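Long-range contact in retropepsin-like aspartic endopeptidase domain-containing protein (Legionella pneumophila subsp. pneumophila str. Philadelphia 1, PDB 2PMA), which is of unknown function but is probably a member of the retropepsin-like aspartic endopeptidase family: residues K23-A28 with P120-R125. Numbering follows the deposited sequence.
Sequences KLDTGA and PLLLGR. With FMT (formic acid), chain H; ACT (acetate ion), chain E.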
loop_
_atom_site.group_PDB
_atom_site.type_symbol
_atom_site.label_atom_id
_atom_site.label_comp_id
_atom_site.label_asym_id
_atom_site.label_seq_id
_atom_site.Cartn_x
_atom_site.Cartn_y
_atom_site.Cartn_z
ATOM N N LYS A 23 -6.710 -3.563 4.206
ATOM C CA LYS A 23 -7.361 -3.191 5.446
ATOM C C LYS A 23 -7.141 -1.712 5.687
ATOM O O LYS A 23 -6.030 -1.206 5.551
ATOM C CB LYS A 23 -6.826 -4.014 6.629
ATOM C CG LYS A 23 -7.550 -3.718 7.942
ATOM C CD LYS A 23 -7.355 -4.809 8.961
ATOM C CE LYS A 23 -5.940 -4.753 9.515
ATOM N NZ LYS A 23 -5.861 -5.638 10.750
ATOM N N LEU A 24 -8.217 -0.999 6.020
ATOM C CA LEU A 24 -8.116 0.434 6.330
ATOM C C LEU A 24 -8.076 0.538 7.855
ATOM O O LEU A 24 -9.046 0.181 8.545
ATOM C CB LEU A 24 -9.311 1.193 5.742
ATOM C CG LEU A 24 -9.232 1.536 4.246
ATOM C CD1 LEU A 24 -9.202 0.279 3.387
ATOM C CD2 LEU A 24 -10.443 2.419 3.842
ATOM N N ASP A 25 -6.925 0.985 8.360
ATOM C CA ASP A 25 -6.537 0.811 9.748
ATOM C C ASP A 25 -6.272 2.182 10.355
ATOM O O ASP A 25 -5.191 2.736 10.202
ATOM C CB ASP A 25 -5.249 -0.030 9.794
ATOM C CG ASP A 25 -4.791 -0.361 11.209
ATOM O OD1 ASP A 25 -5.321 0.183 12.186
ATOM O OD2 ASP A 25 -3.900 -1.221 11.352
ATOM N N THR A 26 -7.248 2.717 11.085
ATOM C CA THR A 26 -7.097 4.065 11.648
ATOM C C THR A 26 -6.131 4.083 12.861
ATOM O O THR A 26 -5.730 5.151 13.306
ATOM C CB THR A 26 -8.455 4.672 12.031
ATOM O OG1 THR A 26 -9.068 3.811 12.993
ATOM C CG2 THR A 26 -9.382 4.765 10.791
ATOM N N GLY A 27 -5.734 2.907 13.358
ATOM C CA GLY A 27 -4.804 2.822 14.480
ATOM C C GLY A 27 -3.333 3.017 14.097
ATOM O O GLY A 27 -2.483 3.214 14.960
ATOM N N ALA A 28 -3.051 2.981 12.806
ATOM C CA ALA A 28 -1.672 3.128 12.264
ATOM C C ALA A 28 -1.549 4.374 11.381
ATOM O O ALA A 28 -2.434 4.669 10.590
ATOM C CB ALA A 28 -1.349 1.911 11.436
ATOM N N PRO A 120 -2.769 -8.288 2.404
ATOM C CA PRO A 120 -1.433 -7.955 1.906
ATOM C C PRO A 120 -1.112 -6.456 1.932
ATOM O O PRO A 120 0.072 -6.099 1.881
ATOM C CB PRO A 120 -1.452 -8.497 0.446
ATOM C CG PRO A 120 -2.857 -8.508 0.086
ATOM C CD PRO A 120 -3.646 -8.817 1.338
ATOM N N LEU A 121 -2.136 -5.597 1.992
ATOM C CA LEU A 121 -1.943 -4.141 1.938
ATOM C C LEU A 121 -2.687 -3.552 3.138
ATOM O O LEU A 121 -3.834 -3.924 3.397
ATOM C CB LEU A 121 -2.539 -3.570 0.634
ATOM C CG LEU A 121 -2.486 -2.041 0.435
ATOM C CD1 LEU A 121 -1.062 -1.477 0.548
ATOM C CD2 LEU A 121 -3.139 -1.624 -0.922
ATOM N N LEU A 122 -2.031 -2.671 3.879
ATOM C CA LEU A 122 -2.700 -1.986 4.987
ATOM C C LEU A 122 -2.607 -0.496 4.662
ATOM O O LEU A 122 -1.514 0.010 4.373
ATOM C CB LEU A 122 -1.979 -2.326 6.275
ATOM C CG LEU A 122 -2.519 -1.843 7.616
ATOM C CD1 LEU A 122 -1.938 -2.741 8.708
ATOM C CD2 LEU A 122 -2.157 -0.362 7.856
ATOM N N LEU A 123 -3.737 0.208 4.699
ATOM C CA LEU A 123 -3.762 1.644 4.470
ATOM C C LEU A 123 -4.012 2.295 5.817
ATOM O O LEU A 123 -5.018 2.023 6.448
ATOM C CB LEU A 123 -4.898 1.976 3.483
ATOM C CG LEU A 123 -4.755 1.315 2.106
ATOM C CD1 LEU A 123 -5.988 1.726 1.277
ATOM C CD2 LEU A 123 -3.410 1.771 1.413
ATOM N N GLY A 124 -3.081 3.134 6.263
ATOM C CA GLY A 124 -3.184 3.757 7.573
ATOM C C GLY A 124 -3.787 5.142 7.433
ATOM O O GLY A 124 -4.372 5.470 6.390
ATOM N N ARG A 125 -3.623 5.961 8.465
ATOM C CA ARG A 125 -4.275 7.267 8.521
ATOM C C ARG A 125 -3.822 8.183 7.401
ATOM O O ARG A 125 -4.649 8.842 6.795
ATOM C CB ARG A 125 -4.056 7.955 9.874
ATOM C CG ARG A 125 -4.672 7.180 11.031
ATOM C CD ARG A 125 -4.726 8.072 12.282
ATOM N NE ARG A 125 -3.382 8.399 12.815
ATOM C CZ ARG A 125 -2.637 7.599 13.575
ATOM N NH1 ARG A 125 -3.045 6.379 13.904
ATOM N NH2 ARG A 125 -1.460 8.025 14.029
HETATM C C FMT H . -1.435 11.057 12.014
HETATM O O1 FMT H . -0.917 11.167 13.136
HETATM O O2 FMT H . -2.637 10.858 11.790
HETATM C C ACT E . 0.620 5.821 15.029
HETATM O O ACT E . 1.255 6.897 14.894
HETATM O OXT ACT E . -0.464 5.897 15.675
HETATM C CH3 ACT E . 1.144 4.538 14.443
#
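With CG anti to the backbone N in both residues (chi1 -176° in Asp25), the Asp25 and Leu122 side chains cross, Asp25 CB lying 3.7 Å from Leu122 CD2 and Asp25 OD2 3.6 Å from Leu122 CD1. The loop matches the Asp-Thr-Gly loop of retropepsin-like proteases, whose Asp is one of a catalytic pair; Asp25 probably corresponds to it. Parallel pairing of strands 18-24 and 121-123 leads into the loop: Leu123 N donates to Lys23 O at 2.8 Å and Asp25 N to Leu123 O at 2.9 Å, both close to straight. On the sheet face opposite Lys23 and Leu122, Leu24 and Leu123 lie side by side, their CD1 atoms 4.1 Å apart. Past the strands comes a type I turn from Asp25 to Ala28. Gly27 N meets Asp25 OD1 at 3.0 Å from the anti side but 33° out of the carboxylate plane, an Asx turn that restrains the carboxylate. Gly124 takes the N-cap position of helix 125-130, and Arg125 gives its backbone N to Ala28 O at 2.8 Å. Formic acid and acetate, probably from the crystallisation liquor, lie at the guanidinium edge. A bend at chi3 helps carry Arg125 NH1 to Thr26 O, 3.0 Å away and only 5° out of the guanidinium plane.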